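Local coordinates for protein, related to general stress protein 26(GS26) of B.subtilis (Clostridium acetobutylicum, PDB 2HQ7) that is of unestablished function but belongs to the pyridoxamine 5'-phosphate oxidase family of FMN-binding fold proteins, being related to a bacterial general stress protein, at residues Y108-I112 against D113-Y117. Sequence-based numbering, arbitrary orientation.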
loop_
_atom_site.group_PDB
_atom_site.type_symbol
_atom_site.label_atom_id
_atom_site.label_comp_id
_atom_site.label_asym_id
_atom_site.label_seq_id
_atom_site.Cartn_x
_atom_site.Cartn_y
_atom_site.Cartn_z
ATOM N N TYR B 108 8.493 21.291 2.140
ATOM C CA TYR B 108 8.188 22.197 3.232
ATOM C C TYR B 108 9.068 23.442 3.121
ATOM O O TYR B 108 10.092 23.555 3.784
ATOM C CB TYR B 108 8.367 21.478 4.555
ATOM C CG TYR B 108 7.717 20.108 4.565
ATOM C CD1 TYR B 108 6.337 19.959 4.388
ATOM C CD2 TYR B 108 8.482 18.959 4.734
ATOM C CE1 TYR B 108 5.740 18.691 4.393
ATOM C CE2 TYR B 108 7.891 17.692 4.747
ATOM C CZ TYR B 108 6.521 17.570 4.576
ATOM O OH TYR B 108 5.959 16.314 4.589
ATOM N N PRO B 109 8.668 24.384 2.255
ATOM C CA PRO B 109 9.397 25.624 1.994
ATOM C C PRO B 109 9.759 26.444 3.222
ATOM O O PRO B 109 10.788 27.095 3.211
ATOM C CB PRO B 109 8.415 26.422 1.140
ATOM C CG PRO B 109 7.634 25.432 0.465
ATOM C CD PRO B 109 7.448 24.312 1.443
ATOM N N LEU B 110 8.925 26.422 4.261
ATOM C CA LEU B 110 9.163 27.244 5.468
ATOM C C LEU B 110 9.976 26.545 6.555
ATOM O O LEU B 110 9.995 27.002 7.702
ATOM C CB LEU B 110 7.840 27.696 6.069
ATOM C CG LEU B 110 6.935 28.586 5.229
ATOM C CD1 LEU B 110 5.850 29.164 6.146
ATOM C CD2 LEU B 110 7.714 29.695 4.578
ATOM N N GLY B 111 10.612 25.427 6.208
ATOM C CA GLY B 111 11.545 24.788 7.093
ATOM C C GLY B 111 10.879 23.947 8.141
ATOM O O GLY B 111 9.754 23.504 7.981
ATOM N N ILE B 112 11.620 23.709 9.221
ATOM C CA ILE B 112 11.159 22.923 10.350
ATOM C C ILE B 112 9.835 23.446 10.875
ATOM O O ILE B 112 9.007 22.668 11.340
ATOM C CB ILE B 112 12.247 22.876 11.462
ATOM C CG1 ILE B 112 13.404 22.000 10.979
ATOM C CG2 ILE B 112 11.662 22.389 12.802
ATOM C CD1 ILE B 112 14.827 22.514 11.361
ATOM N N ASP B 113 9.621 24.753 10.784
ATOM C CA ASP B 113 8.385 25.344 11.289
ATOM C C ASP B 113 7.243 25.379 10.281
ATOM O O ASP B 113 6.198 25.928 10.584
ATOM C CB ASP B 113 8.637 26.759 11.797
ATOM C CG ASP B 113 9.740 26.813 12.820
ATOM O OD1 ASP B 113 9.496 26.378 13.959
ATOM O OD2 ASP B 113 10.851 27.267 12.464
ATOM N N ASP B 114 7.428 24.802 9.093
ATOM C CA ASP B 114 6.359 24.741 8.094
ATOM C C ASP B 114 5.166 24.058 8.747
ATOM O O ASP B 114 5.323 23.009 9.377
ATOM C CB ASP B 114 6.823 23.968 6.863
ATOM C CG ASP B 114 5.929 24.182 5.632
ATOM O OD1 ASP B 114 4.742 23.790 5.631
ATOM O OD2 ASP B 114 6.455 24.681 4.622
ATOM N N PRO B 115 3.973 24.670 8.660
ATOM C CA PRO B 115 2.841 24.033 9.305
ATOM C C PRO B 115 2.423 22.716 8.651
ATOM O O PRO B 115 1.712 21.964 9.272
ATOM C CB PRO B 115 1.728 25.077 9.180
ATOM C CG PRO B 115 2.124 25.926 8.053
ATOM C CD PRO B 115 3.601 25.956 8.035
ATOM N N ASP B 116 2.869 22.429 7.420
ATOM C CA ASP B 116 2.549 21.185 6.778
ATOM C C ASP B 116 3.545 20.042 7.013
ATOM O O ASP B 116 3.361 18.961 6.453
ATOM C CB ASP B 116 2.419 21.405 5.271
ATOM C CG ASP B 116 1.376 22.449 4.932
ATOM O OD1 ASP B 116 0.243 22.354 5.453
ATOM O OD2 ASP B 116 1.706 23.376 4.163
ATOM N N TYR B 117 4.603 20.283 7.780
ATOM C CA TYR B 117 5.584 19.257 8.081
ATOM C C TYR B 117 5.107 18.524 9.321
ATOM O O TYR B 117 5.097 19.080 10.405
ATOM C CB TYR B 117 6.949 19.904 8.285
ATOM C CG TYR B 117 8.077 19.023 8.831
ATOM C CD1 TYR B 117 8.252 17.731 8.400
ATOM C CD2 TYR B 117 8.983 19.522 9.757
ATOM C CE1 TYR B 117 9.292 16.936 8.899
ATOM C CE2 TYR B 117 10.038 18.727 10.275
ATOM C CZ TYR B 117 10.171 17.437 9.845
ATOM O OH TYR B 117 11.201 16.651 10.325
HETATM O O HOH W 1 12.206 27.049 10.004
HETATM O O HOH W 2 6.395 22.390 11.660
#
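Two type I beta turns, Tyr108 to Gly111 and Asp114 to Tyr117, follow each other in the loop that leads from helix 93-99 into strand 117-131, and the Asp114 carboxylate links them. Its OD2 reaches back to the first turn and accepts the backbone N of Leu110 at 3.0 Å, in a nearly straight bond (167°) on the anti lone pair. The other oxygen serves the second turn: Asp114 OD1 takes the backbone N of Asp116 at 2.9 Å, also on its anti lone pair, which makes an Asx turn. Setting CG anti to the backbone N (chi1 -164°) lays the carboxylate carbon against CA and CB of Tyr108, with OD2 directed to Leu110 N. Alongside, the CB atoms of Asp114 and Tyr108 meet at 3.7 Å. Bonds to both oxygens should restrain the rotation of this buried group. The main chain adds a second bond across the two halves, from Asp114 N to Gly111 O at 2.9 Å. Gly111 itself has a positive phi, which glycine adopts readily.

This loop sits at the periphery of the split-barrel sheet typical of the family, and Tyr108 and Tyr117 are its buried aromatic side chains. Tyr117 CA lies over one face of the Tyr108 ring, 3.9 Å from its centroid, in a CH-pi contact. The rings meet obliquely, with planes at 38° and Tyr108 CE2 3.7 Å from Tyr117 CD1. Tyr108 OH bonds to Ser51 OG and Tyr117 OH to Lys96 O, while Trp100 packs edge-to-face on the Tyr117 ring; Tyr108 also touches Leu133 of the second subunit. Among the exposed residues, a water donates to both Leu110 O and Asp113 OD2, and Asp113 OD1 forms a salt bridge with Arg93.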